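Local coordinates for protein L-methionine gamma-lyase (Fusobacterium nucleatum subsp. nucleatum, PDB 6LXU) that belongs to the Cys/Met metabolism family of pyridoxal-phosphate-dependent enzymes and carries its cofactor covalently bound as a Schiff base, at residues N331-C336 and T347-P352. Residues are numbered along the deposited sequence; the frame is centred on the assembly and turned at random. Where two conformers were deposited one is given.
Sequences NNLKLC and TLIQHP. With NO3 (nitrate ion), chain C.
Ile349 turns CG1 anti to its backbone N (chi1 -165°) and stays extended to CD1, while Leu333 sets CG beside its own N (chi1 -62°); the two chains cross at about a right angle, and CD1 of Leu333, long enough to reach over from the turn, meets CD1 of Ile349 at 3.6 Å. The contact lies in the C-terminal domain of a fold-type I PLP enzyme, where strand 348-350 runs parallel to the short strand 337-338 and the turn after helix 322-332 leads into the latter. Branched Ile349 suits a buried strand position: CG2 lies 4.0 Å from CB of Cys336, while Leu330 of helix 322-332 and Val375 of the neighbouring strand also pack on its side chain. Compact, weakly polar Cys336 fits this buried interior, its SG resting 3.7 Å from CG2 of Thr347. Thr347 serves two surroundings, since its methyl group faces the sulfur while OG1 is hydrogen-bonded to Glu382 and Gly380 N. Asp390 of helix 384-396 accepts bonds from the backbone N of Lys334, Leu335 and Cys336, fixing the turn. Although no direct hydrogen bond joins the segments, one water donates to both carbonyls, at 2.7 Å from O of Leu335 and 2.8 Å from O of Thr347.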
loop_
_atom_site.group_PDB
_atom_site.type_symbol
_atom_site.label_atom_id
_atom_site.label_comp_id
_atom_site.label_asym_id
_atom_site.label_seq_id
_atom_site.Cartn_x
_atom_site.Cartn_y
_atom_site.Cartn_z
ATOM N N ASN A 331 22.544 22.033 -14.237
ATOM C CA ASN A 331 23.511 20.932 -14.146
ATOM C C ASN A 331 24.433 21.003 -12.931
ATOM O O ASN A 331 25.047 19.997 -12.570
ATOM C CB ASN A 331 24.322 20.821 -15.436
ATOM C CG ASN A 331 23.493 20.312 -16.594
ATOM O OD1 ASN A 331 22.400 19.776 -16.403
ATOM N ND2 ASN A 331 23.991 20.494 -17.808
ATOM N N ASN A 332 24.528 22.168 -12.295
ATOM C CA ASN A 332 25.343 22.349 -11.095
ATOM C C ASN A 332 24.584 22.293 -9.775
ATOM O O ASN A 332 25.206 22.338 -8.715
ATOM C CB ASN A 332 26.118 23.666 -11.196
ATOM C CG ASN A 332 27.347 23.530 -12.050
ATOM O OD1 ASN A 332 28.371 23.042 -11.576
ATOM N ND2 ASN A 332 27.255 23.940 -13.306
ATOM N N LEU A 333 23.251 22.208 -9.825
ATOM C CA LEU A 333 22.466 22.190 -8.580
ATOM C C LEU A 333 22.562 20.834 -7.903
ATOM O O LEU A 333 22.575 19.801 -8.571
ATOM C CB LEU A 333 21.014 22.581 -8.839
ATOM C CG LEU A 333 20.841 24.007 -9.382
ATOM C CD1 LEU A 333 19.397 24.268 -9.798
ATOM C CD2 LEU A 333 21.315 25.038 -8.377
ATOM N N LYS A 334 22.670 20.868 -6.581
ATOM C CA LYS A 334 22.815 19.670 -5.748
ATOM C C LYS A 334 21.620 19.375 -4.846
ATOM O O LYS A 334 21.472 18.233 -4.396
ATOM C CB LYS A 334 24.067 19.791 -4.877
ATOM C CG LYS A 334 25.368 20.054 -5.632
ATOM C CD LYS A 334 25.646 18.989 -6.680
ATOM C CE LYS A 334 27.063 19.062 -7.235
ATOM N NZ LYS A 334 27.283 20.286 -8.048
ATOM N N LEU A 335 20.782 20.370 -4.583
ATOM C CA LEU A 335 19.631 20.205 -3.701
ATOM C C LEU A 335 18.346 20.208 -4.524
ATOM O O LEU A 335 17.528 19.287 -4.399
ATOM C CB LEU A 335 19.617 21.294 -2.630
ATOM C CG LEU A 335 18.522 21.174 -1.568
ATOM C CD1 LEU A 335 18.636 19.850 -0.830
ATOM C CD2 LEU A 335 18.592 22.351 -0.607
ATOM N N CYS A 336 18.164 21.227 -5.362
ATOM C CA CYS A 336 17.035 21.280 -6.276
ATOM C C CYS A 336 17.121 20.104 -7.235
ATOM O O CYS A 336 18.213 19.793 -7.732
ATOM C CB CYS A 336 17.095 22.564 -7.089
ATOM S SG CYS A 336 17.122 24.105 -6.137
ATOM N N THR A 347 12.225 20.667 -3.572
ATOM C CA THR A 347 12.286 21.718 -4.591
ATOM C C THR A 347 12.581 21.088 -5.949
ATOM O O THR A 347 13.510 20.276 -6.065
ATOM C CB THR A 347 13.350 22.760 -4.222
ATOM O OG1 THR A 347 12.929 23.462 -3.057
ATOM C CG2 THR A 347 13.564 23.776 -5.312
ATOM N N LEU A 348 11.794 21.465 -6.956
ATOM C CA LEU A 348 11.967 20.969 -8.320
ATOM C C LEU A 348 12.268 22.138 -9.242
ATOM O O LEU A 348 11.806 23.257 -9.017
ATOM C CB LEU A 348 10.711 20.253 -8.809
ATOM C CG LEU A 348 10.158 19.126 -7.949
ATOM C CD1 LEU A 348 8.929 18.530 -8.590
ATOM C CD2 LEU A 348 11.206 18.050 -7.680
ATOM N N ILE A 349 12.997 21.852 -10.309
ATOM C CA ILE A 349 13.404 22.908 -11.239
ATOM C C ILE A 349 13.481 22.347 -12.650
ATOM O O ILE A 349 13.823 21.172 -12.852
ATOM C CB ILE A 349 14.726 23.542 -10.769
ATOM C CG1 ILE A 349 15.014 24.882 -11.466
ATOM C CG2 ILE A 349 15.898 22.587 -10.908
ATOM C CD1 ILE A 349 16.212 25.608 -10.900
ATOM N N GLN A 350 13.139 23.180 -13.635
ATOM C CA GLN A 350 13.218 22.807 -15.041
ATOM C C GLN A 350 13.606 24.017 -15.886
ATOM O O GLN A 350 13.294 25.154 -15.524
ATOM C CB GLN A 350 11.885 22.236 -15.524
ATOM C CG GLN A 350 10.658 23.062 -15.201
ATOM C CD GLN A 350 9.421 22.474 -15.839
ATOM O OE1 GLN A 350 9.107 22.786 -16.978
ATOM N NE2 GLN A 350 8.715 21.611 -15.108
ATOM N N HIS A 351 14.239 23.746 -17.023
ATOM C CA HIS A 351 14.650 24.753 -18.003
ATOM C C HIS A 351 13.940 24.357 -19.288
ATOM O O HIS A 351 14.441 23.501 -20.023
ATOM C CB HIS A 351 16.168 24.723 -18.142
ATOM C CG HIS A 351 16.698 25.623 -19.213
ATOM N ND1 HIS A 351 17.573 25.185 -20.186
ATOM C CD2 HIS A 351 16.489 26.939 -19.447
ATOM C CE1 HIS A 351 17.879 26.205 -20.971
ATOM N NE2 HIS A 351 17.233 27.276 -20.549
ATOM N N PRO A 352 12.742 24.918 -19.538
ATOM C CA PRO A 352 11.941 24.379 -20.638
ATOM C C PRO A 352 12.638 24.346 -22.002
ATOM O O PRO A 352 12.440 23.387 -22.765
ATOM C CB PRO A 352 10.717 25.286 -20.662
ATOM C CG PRO A 352 10.576 25.769 -19.273
ATOM C CD PRO A 352 11.950 25.836 -18.694
HETATM N N NO3 C . 4.692 20.651 -14.940
HETATM O O1 NO3 C . 4.267 20.545 -13.801
HETATM O O2 NO3 C . 3.979 21.216 -15.818
HETATM O O3 NO3 C . 5.839 20.204 -15.235
HETATM O O HOH W 1 14.952 18.442 -4.551
#